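Local atomic coordinates of hypothetical protein (Porphyromonas gingivalis W83, PDB entry 2P3P), a protein that is of unknown function but belongs to the DUF3256 family and has been found to bind a magnesium ion. Residues K115-T119 / D120-Q124; Q124-I128 / E129-L133; Q144-Y147 / A148-P152. One frame throughout, in Å; residues are numbered along the deposited sequence.

Contact 1 (K115-T119 / D120-Q124)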
loop_
_atom_site.group_PDB
_atom_site.type_symbol
_atom_site.label_atom_id
_atom_site.label_comp_id
_atom_site.label_asym_id
_atom_site.label_seq_id
_atom_site.Cartn_x
_atom_site.Cartn_y
_atom_site.Cartn_z
ATOM N N LYS A 115 -11.696 3.668 13.450
ATOM C CA LYS A 115 -12.337 4.916 13.045
ATOM C C LYS A 115 -11.500 5.434 11.901
ATOM O O LYS A 115 -10.303 5.568 12.068
ATOM C CB LYS A 115 -12.354 5.920 14.214
ATOM C CG LYS A 115 -13.052 7.249 13.952
ATOM C CD LYS A 115 -12.855 8.199 15.168
ATOM C CE LYS A 115 -13.724 9.420 15.105
ATOM N NZ LYS A 115 -13.192 10.388 14.141
ATOM N N PRO A 116 -12.112 5.696 10.730
ATOM C CA PRO A 116 -11.340 6.206 9.596
ATOM C C PRO A 116 -10.826 7.636 9.789
ATOM O O PRO A 116 -11.536 8.505 10.311
ATOM C CB PRO A 116 -12.325 6.132 8.426
ATOM C CG PRO A 116 -13.643 6.104 9.038
ATOM C CD PRO A 116 -13.525 5.490 10.367
ATOM N N LEU A 117 -9.582 7.840 9.381
ATOM C CA LEU A 117 -8.956 9.127 9.489
ATOM C C LEU A 117 -8.762 9.684 8.090
ATOM O O LEU A 117 -8.783 8.956 7.116
ATOM C CB LEU A 117 -7.685 9.032 10.286
ATOM C CG LEU A 117 -7.819 8.490 11.723
ATOM C CD1 LEU A 117 -6.420 8.231 12.349
ATOM C CD2 LEU A 117 -8.661 9.447 12.601
ATOM N N LYS A 118 -8.627 10.998 7.993
ATOM C CA LYS A 118 -8.392 11.615 6.698
ATOM C C LYS A 118 -6.925 11.360 6.370
ATOM O O LYS A 118 -6.036 11.688 7.147
ATOM C CB LYS A 118 -8.746 13.106 6.686
ATOM C CG LYS A 118 -7.583 14.084 6.884
ATOM C CD LYS A 118 -8.017 15.536 6.686
ATOM C CE LYS A 118 -6.890 16.500 7.060
ATOM N NZ LYS A 118 -6.769 17.677 6.124
ATOM N N THR A 119 -6.695 10.724 5.232
ATOM C CA THR A 119 -5.347 10.442 4.753
ATOM C C THR A 119 -4.434 11.683 4.575
ATOM O O THR A 119 -3.267 11.579 4.887
ATOM C CB THR A 119 -5.416 9.568 3.452
ATOM O OG1 THR A 119 -6.093 8.327 3.733
ATOM C CG2 THR A 119 -4.020 9.231 2.899
ATOM N N ASP A 120 -4.964 12.851 4.162
ATOM C CA ASP A 120 -4.112 14.035 3.794
ATOM C C ASP A 120 -3.220 14.447 4.948
ATOM O O ASP A 120 -2.195 15.115 4.781
ATOM C CB ASP A 120 -4.901 15.340 3.484
ATOM C CG ASP A 120 -6.266 15.131 2.856
ATOM O OD1 ASP A 120 -6.889 14.045 2.996
ATOM O OD2 ASP A 120 -6.739 16.120 2.241
ATOM N N ARG A 121 -3.686 14.150 6.145
ATOM C CA ARG A 121 -2.982 14.573 7.325
ATOM C C ARG A 121 -1.617 13.871 7.447
ATOM O O ARG A 121 -0.641 14.445 7.955
ATOM C CB ARG A 121 -3.836 14.230 8.535
ATOM C CG ARG A 121 -3.445 14.993 9.734
ATOM C CD ARG A 121 -3.764 14.222 10.996
ATOM N NE ARG A 121 -2.897 14.729 12.047
ATOM C CZ ARG A 121 -3.229 14.864 13.318
ATOM N NH1 ARG A 121 -4.440 14.545 13.744
ATOM N NH2 ARG A 121 -2.332 15.345 14.153
ATOM N N PHE A 122 -1.578 12.618 7.002
ATOM C CA PHE A 122 -0.426 11.753 7.155
ATOM C C PHE A 122 0.373 11.515 5.886
ATOM O O PHE A 122 1.526 11.050 5.924
ATOM C CB PHE A 122 -0.934 10.382 7.640
ATOM C CG PHE A 122 -1.802 10.462 8.832
ATOM C CD1 PHE A 122 -1.264 10.740 10.054
ATOM C CD2 PHE A 122 -3.168 10.279 8.732
ATOM C CE1 PHE A 122 -2.069 10.795 11.209
ATOM C CE2 PHE A 122 -3.966 10.330 9.856
ATOM C CZ PHE A 122 -3.413 10.592 11.092
ATOM N N TRP A 123 -0.248 11.757 4.751
ATOM C CA TRP A 123 0.338 11.387 3.481
ATOM C C TRP A 123 -0.148 12.309 2.366
ATOM O O TRP A 123 -1.351 12.551 2.226
ATOM C CB TRP A 123 -0.045 9.945 3.150
ATOM C CG TRP A 123 0.175 9.555 1.706
ATOM C CD1 TRP A 123 -0.771 9.414 0.740
ATOM C CD2 TRP A 123 1.425 9.264 1.095
ATOM N NE1 TRP A 123 -0.175 9.070 -0.471
ATOM C CE2 TRP A 123 1.171 8.972 -0.277
ATOM C CE3 TRP A 123 2.745 9.244 1.558
ATOM C CZ2 TRP A 123 2.184 8.634 -1.168
ATOM C CZ3 TRP A 123 3.737 8.877 0.686
ATOM C CH2 TRP A 123 3.454 8.588 -0.668
ATOM N N GLN A 124 0.789 12.847 1.598
ATOM C CA GLN A 124 0.473 13.622 0.406
ATOM C C GLN A 124 0.961 12.849 -0.822
ATOM O O GLN A 124 2.159 12.681 -1.007
ATOM C CB GLN A 124 1.153 15.008 0.425
ATOM C CG GLN A 124 0.921 15.853 -0.788
ATOM C CD GLN A 124 1.550 17.274 -0.693
ATOM O OE1 GLN A 124 1.888 17.770 0.413
ATOM N NE2 GLN A 124 1.656 17.944 -1.838
#
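The closely packed half of this turn lies where L117 meets the rim of F122 and where the carbonyl of T119 gathers two backbone donors. L117 CB sits at the ring edge, near its plane, 4.0 Å from F122 CE2, and L117 CD1 lies equally near F122 CZ, the two side chains running obliquely to one another. One face of the ring carries R121 CD, displaced toward the rim, and F109 stacks with it from the neighbouring strand. T119 O takes the N-H groups of both F122 (2.9 Å from F122 N) and W123 (3.0 Å from W123 N). The first donor stands above the carbonyl plane, whereas the second comes nearly head-on, at a C=O...N angle of 161°. T119 CG2, opposite the backbone N across chi1, runs alongside W123 and reaches the edge of its indole, 3.9 Å from CD1; T119 OG1 instead bonds to I107 O. On the solvent side the fit is looser. In the conformer modelled here K118 reaches across D120, but K118 NZ, 4.2 Å from D120 OD2, is beyond a salt bridge, and a second lysine conformer makes the approach doubtful. With T119 O accepting from both the third and the fourth residue onward, this is a single helix-like turn, joining edge strand 116-117 of the larger antiparallel sheet to the smaller sheet, where W123 meets Y195 edge-to-face.

Contact 2 (Q124-I128 / E129-L133)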
loop_
_atom_site.group_PDB
_atom_site.type_symbol
_atom_site.label_atom_id
_atom_site.label_comp_id
_atom_site.label_asym_id
_atom_site.label_seq_id
_atom_site.Cartn_x
_atom_site.Cartn_y
_atom_site.Cartn_z
ATOM N N GLN A 124 0.789 12.847 1.598
ATOM C CA GLN A 124 0.473 13.622 0.406
ATOM C C GLN A 124 0.961 12.849 -0.822
ATOM O O GLN A 124 2.159 12.681 -1.007
ATOM C CB GLN A 124 1.153 15.008 0.425
ATOM C CG GLN A 124 0.921 15.853 -0.788
ATOM C CD GLN A 124 1.550 17.274 -0.693
ATOM O OE1 GLN A 124 1.888 17.770 0.413
ATOM N NE2 GLN A 124 1.656 17.944 -1.838
ATOM N N GLN A 125 0.053 12.463 -1.701
ATOM C CA GLN A 125 0.440 11.701 -2.898
ATOM C C GLN A 125 1.388 12.558 -3.768
ATOM O O GLN A 125 1.092 13.706 -4.051
ATOM C CB GLN A 125 -0.804 11.333 -3.726
ATOM C CG GLN A 125 -0.577 10.409 -4.905
ATOM C CD GLN A 125 -0.443 8.936 -4.517
ATOM O OE1 GLN A 125 -0.101 8.630 -3.401
ATOM N NE2 GLN A 125 -0.671 8.036 -5.460
ATOM N N PRO A 126 2.548 12.014 -4.147
ATOM C CA PRO A 126 3.397 12.803 -5.043
ATOM C C PRO A 126 2.758 13.028 -6.406
ATOM O O PRO A 126 1.844 12.280 -6.769
ATOM C CB PRO A 126 4.667 11.963 -5.181
ATOM C CG PRO A 126 4.334 10.602 -4.749
ATOM C CD PRO A 126 3.131 10.697 -3.816
ATOM N N ARG A 127 3.169 14.115 -7.067
ATOM C CA ARG A 127 2.805 14.412 -8.455
ATOM C C ARG A 127 3.686 13.586 -9.362
ATOM O O ARG A 127 4.791 13.179 -8.966
ATOM C CB ARG A 127 3.008 15.898 -8.793
ATOM C CG ARG A 127 2.132 16.855 -7.990
ATOM C CD ARG A 127 2.478 18.330 -8.220
ATOM N NE ARG A 127 2.574 18.672 -9.642
ATOM C CZ ARG A 127 2.486 19.900 -10.147
ATOM N NH1 ARG A 127 2.598 20.070 -11.450
ATOM N NH2 ARG A 127 2.264 20.949 -9.363
ATOM N N ILE A 128 3.237 13.380 -10.596
ATOM C CA ILE A 128 4.048 12.586 -11.507
ATOM C C ILE A 128 5.400 13.286 -11.750
ATOM O O ILE A 128 6.397 12.624 -12.056
ATOM C CB ILE A 128 3.314 12.268 -12.834
ATOM C CG1 ILE A 128 4.041 11.177 -13.621
ATOM C CG2 ILE A 128 3.165 13.547 -13.720
ATOM C CD1 ILE A 128 4.219 9.844 -12.898
ATOM N N GLU A 129 5.463 14.621 -11.615
ATOM C CA GLU A 129 6.708 15.328 -11.906
ATOM C C GLU A 129 7.812 14.999 -10.920
ATOM O O GLU A 129 9.003 15.191 -11.231
ATOM C CB GLU A 129 6.524 16.868 -12.006
ATOM C CG GLU A 129 6.180 17.584 -10.677
ATOM C CD GLU A 129 6.230 19.107 -10.770
ATOM O OE1 GLU A 129 6.588 19.684 -11.849
ATOM O OE2 GLU A 129 5.927 19.737 -9.733
ATOM N N ASP A 130 7.411 14.542 -9.733
ATOM C CA ASP A 130 8.366 14.042 -8.734
ATOM C C ASP A 130 9.207 12.863 -9.216
ATOM O O ASP A 130 10.229 12.552 -8.591
ATOM C CB ASP A 130 7.649 13.712 -7.438
ATOM C CG ASP A 130 6.989 14.939 -6.829
ATOM O OD1 ASP A 130 7.515 16.059 -7.001
ATOM O OD2 ASP A 130 5.951 14.770 -6.187
ATOM N N PHE A 131 8.788 12.232 -10.309
ATOM C CA PHE A 131 9.449 11.039 -10.835
ATOM C C PHE A 131 10.244 11.412 -12.093
ATOM O O PHE A 131 10.767 10.533 -12.815
ATOM C CB PHE A 131 8.408 9.959 -11.174
ATOM C CG PHE A 131 7.699 9.401 -9.989
ATOM C CD1 PHE A 131 8.215 8.292 -9.307
ATOM C CD2 PHE A 131 6.542 9.989 -9.509
ATOM C CE1 PHE A 131 7.582 7.776 -8.197
ATOM C CE2 PHE A 131 5.914 9.478 -8.375
ATOM C CZ PHE A 131 6.449 8.360 -7.728
ATOM N N PHE A 132 10.371 12.721 -12.344
ATOM C CA PHE A 132 11.112 13.147 -13.522
ATOM C C PHE A 132 12.620 13.124 -13.274
ATOM O O PHE A 132 13.099 13.422 -12.166
ATOM C CB PHE A 132 10.693 14.555 -13.984
ATOM C CG PHE A 132 9.303 14.654 -14.573
ATOM C CD1 PHE A 132 8.470 13.527 -14.780
ATOM C CD2 PHE A 132 8.831 15.897 -14.930
ATOM C CE1 PHE A 132 7.203 13.679 -15.318
ATOM C CE2 PHE A 132 7.557 16.064 -15.461
ATOM C CZ PHE A 132 6.747 14.958 -15.659
ATOM N N LEU A 133 13.373 12.786 -14.325
ATOM C CA LEU A 133 14.834 12.851 -14.323
ATOM C C LEU A 133 15.302 14.294 -14.289
ATOM O O LEU A 133 14.507 15.220 -14.554
ATOM C CB LEU A 133 15.394 12.205 -15.606
ATOM C CG LEU A 133 15.288 10.699 -15.625
ATOM C CD1 LEU A 133 15.549 10.166 -17.033
ATOM C CD2 LEU A 133 16.207 10.093 -14.557
HETATM O O HOH W 1 3.084 16.660 -12.167
#
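R127 and D130 grip each other at the start of a short 3-10 turn, in which successive backbone bonds span three residues. D130 N donates to R127 O over 3.1 Å and F131 N to I128 O over 3.0 Å, and F132 N continues the series to E129 O. A side chain reinforces the first step: R127 N donates to D130 OD2 at 3.0 Å, meeting the oxygen from above the carboxylate plane, with a bent N-H...O angle of 132°. The charged contact is a stack. E129 CG lies between its backbone N and carbonyl carbon (chi1 69°), which brings the carboxylate alongside R127, its plane only 14° from that of the guanidinium. E129 OE2 hangs over the centre of that group, 3.5 Å from R127 NE, so the salt bridge rests on charge and no N-H points at the oxygen. E129 OE1 has its own salt bridge, to R138. Among the apolar contacts, P126 and F131 face the smaller sheet. F131 receives P126 CG obliquely, while I128 CD1 approaches at about a right angle, 4.1 Å from F131 CD2; M155 and L193 also touch F131. F132 lays one face over E129 CA and turns to F187, which it meets edge-to-face. Water 1, at the guanidinium edge and in its plane, accepts from R127 NE at 3.3 Å and from E129 N at 3.2 Å.

Contact 3 (Q144-Y147 / A148-P152)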
loop_
_atom_site.group_PDB
_atom_site.type_symbol
_atom_site.label_atom_id
_atom_site.label_comp_id
_atom_site.label_asym_id
_atom_site.label_seq_id
_atom_site.Cartn_x
_atom_site.Cartn_y
_atom_site.Cartn_z
ATOM N N GLN A 144 6.046 16.603 -24.704
ATOM C CA GLN A 144 4.775 16.951 -25.331
ATOM C C GLN A 144 4.066 15.747 -25.972
ATOM O O GLN A 144 2.815 15.639 -25.883
ATOM C CB GLN A 144 4.963 18.144 -26.326
ATOM C CG GLN A 144 5.197 19.445 -25.546
ATOM C CD GLN A 144 5.701 20.668 -26.374
ATOM O OE1 GLN A 144 6.204 20.539 -27.497
ATOM N NE2 GLN A 144 5.556 21.872 -25.783
ATOM N N ALA A 145 4.841 14.817 -26.522
ATOM C CA ALA A 145 4.296 13.611 -27.121
ATOM C C ALA A 145 3.739 12.636 -26.062
ATOM O O ALA A 145 2.750 11.942 -26.310
ATOM C CB ALA A 145 5.363 12.922 -28.007
ATOM N N ILE A 146 4.364 12.567 -24.885
ATOM C CA ILE A 146 3.967 11.603 -23.832
ATOM C C ILE A 146 2.990 12.228 -22.810
ATOM O O ILE A 146 2.288 11.500 -22.128
ATOM C CB ILE A 146 5.205 11.122 -23.031
ATOM C CG1 ILE A 146 6.196 10.388 -23.936
ATOM C CG2 ILE A 146 4.803 10.269 -21.753
ATOM C CD1 ILE A 146 5.558 9.368 -24.894
ATOM N N TYR A 147 2.923 13.559 -22.758
ATOM C CA TYR A 147 2.214 14.296 -21.716
ATOM C C TYR A 147 0.842 13.701 -21.383
ATOM O O TYR A 147 0.530 13.417 -20.237
ATOM C CB TYR A 147 1.990 15.758 -22.139
ATOM C CG TYR A 147 1.233 16.525 -21.106
ATOM C CD1 TYR A 147 1.843 16.848 -19.903
ATOM C CD2 TYR A 147 -0.112 16.873 -21.280
ATOM C CE1 TYR A 147 1.176 17.533 -18.913
ATOM C CE2 TYR A 147 -0.795 17.573 -20.277
ATOM C CZ TYR A 147 -0.130 17.890 -19.092
ATOM O OH TYR A 147 -0.744 18.568 -18.062
ATOM N N ALA A 148 0.010 13.537 -22.393
ATOM C CA ALA A 148 -1.354 13.038 -22.169
ATOM C C ALA A 148 -1.386 11.577 -21.663
ATOM O O ALA A 148 -2.409 11.144 -21.083
ATOM C CB ALA A 148 -2.193 13.214 -23.411
ATOM N N SER A 149 -0.286 10.836 -21.838
ATOM C CA SER A 149 -0.206 9.482 -21.333
ATOM C C SER A 149 0.273 9.398 -19.860
ATOM O O SER A 149 0.291 8.308 -19.262
ATOM C CB SER A 149 0.648 8.616 -22.245
ATOM O OG SER A 149 -0.040 8.367 -23.454
ATOM N N LEU A 150 0.650 10.538 -19.281
ATOM C CA LEU A 150 1.209 10.600 -17.934
ATOM C C LEU A 150 0.108 10.521 -16.873
ATOM O O LEU A 150 0.404 10.270 -15.715
ATOM C CB LEU A 150 2.027 11.905 -17.754
ATOM C CG LEU A 150 3.400 11.976 -18.442
ATOM C CD1 LEU A 150 4.022 13.350 -18.207
ATOM C CD2 LEU A 150 4.348 10.870 -17.969
ATOM N N THR A 151 -1.141 10.715 -17.293
ATOM C CA THR A 151 -2.309 10.686 -16.400
ATOM C C THR A 151 -3.343 9.743 -17.022
ATOM O O THR A 151 -3.670 9.902 -18.195
ATOM C CB THR A 151 -2.884 12.113 -16.253
ATOM O OG1 THR A 151 -1.897 12.980 -15.670
ATOM C CG2 THR A 151 -4.136 12.114 -15.393
ATOM N N PRO A 152 -3.913 8.787 -16.257
ATOM C CA PRO A 152 -3.850 8.596 -14.794
ATOM C C PRO A 152 -2.463 8.209 -14.320
ATOM O O PRO A 152 -1.796 7.388 -14.933
ATOM C CB PRO A 152 -4.877 7.476 -14.529
ATOM C CG PRO A 152 -5.758 7.507 -15.692
ATOM C CD PRO A 152 -4.882 7.843 -16.847
HETATM O O HOH W 2 0.457 14.185 -25.126
HETATM O O HOH W 3 -1.134 14.489 -18.198
#
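I146 meets S149 and L150, and Y147 meets L150, just past helix 141-146, where two backbone bonds link them. S149 N donates to I146 O over 2.7 Å, and L150 N to Y147 O over 3.0 Å; both donors stand well above the carbonyl planes, and both bonds run from residue i+3 to residue i, as in a 3-10 turn. The apolar partner of this pair of bonds is the contact of I146 CG2 with L150 CD2, 3.9 Å apart, where the two side chains cross at about a right angle. I146 CG2 points opposite to the backbone N, the branch position that carries it toward L150, while the leucine also lays its CB over Y147 O.

Water forms the next layer. Water 2 donates to Q144 O at 2.9 Å and accepts from A148 N at 2.8 Å, standing between two groups that a regular alpha helix would join directly. Water 3 donates to Y147 O at 2.8 Å, giving that carbonyl a second partner, and sits over the centre of one face of the Y147 ring. It also lies within bonding range of T151 OG1, but T151 has two conformers, so this link is less certain.

Farther out, L183 and A184 of helix 181-184 pack on the buried I146. The partly exposed S149 touches L176 and E180, and L150 O bonds to S153 OG. S149 has been seen to bind magnesium, although no ion is present here. The bond from S149 N to I146 O limits the freedom of this residue's backbone, which may matter for how it meets the metal, while the waters satisfy Q144 O and A148 N and add a partner to Y147 O.

In the fold
The three contacts follow the chain outward from the larger sheet. Contact 1 leaves edge strand 116-117, and contact 2 continues from the shared Q124 against the smaller sheet, which both reach through aromatic side chains and whose Y195 touches W123 in one and P126 in the other. Contact 3 lies farthest from the chain's centre, at about 24 Å, and packs on helix 181-184 instead. All are partly buried. A salt bridge, stacked and purely electrostatic, occurs in contact 2; contact 1 has just a distant, uncertain pair and contact 3 none, waters doing more of the bridging there. Contacts 2 and 3 touch directly, F132 CZ lying 4.1 Å from L150 CD1, whereas contact 1 stays clear of contact 3.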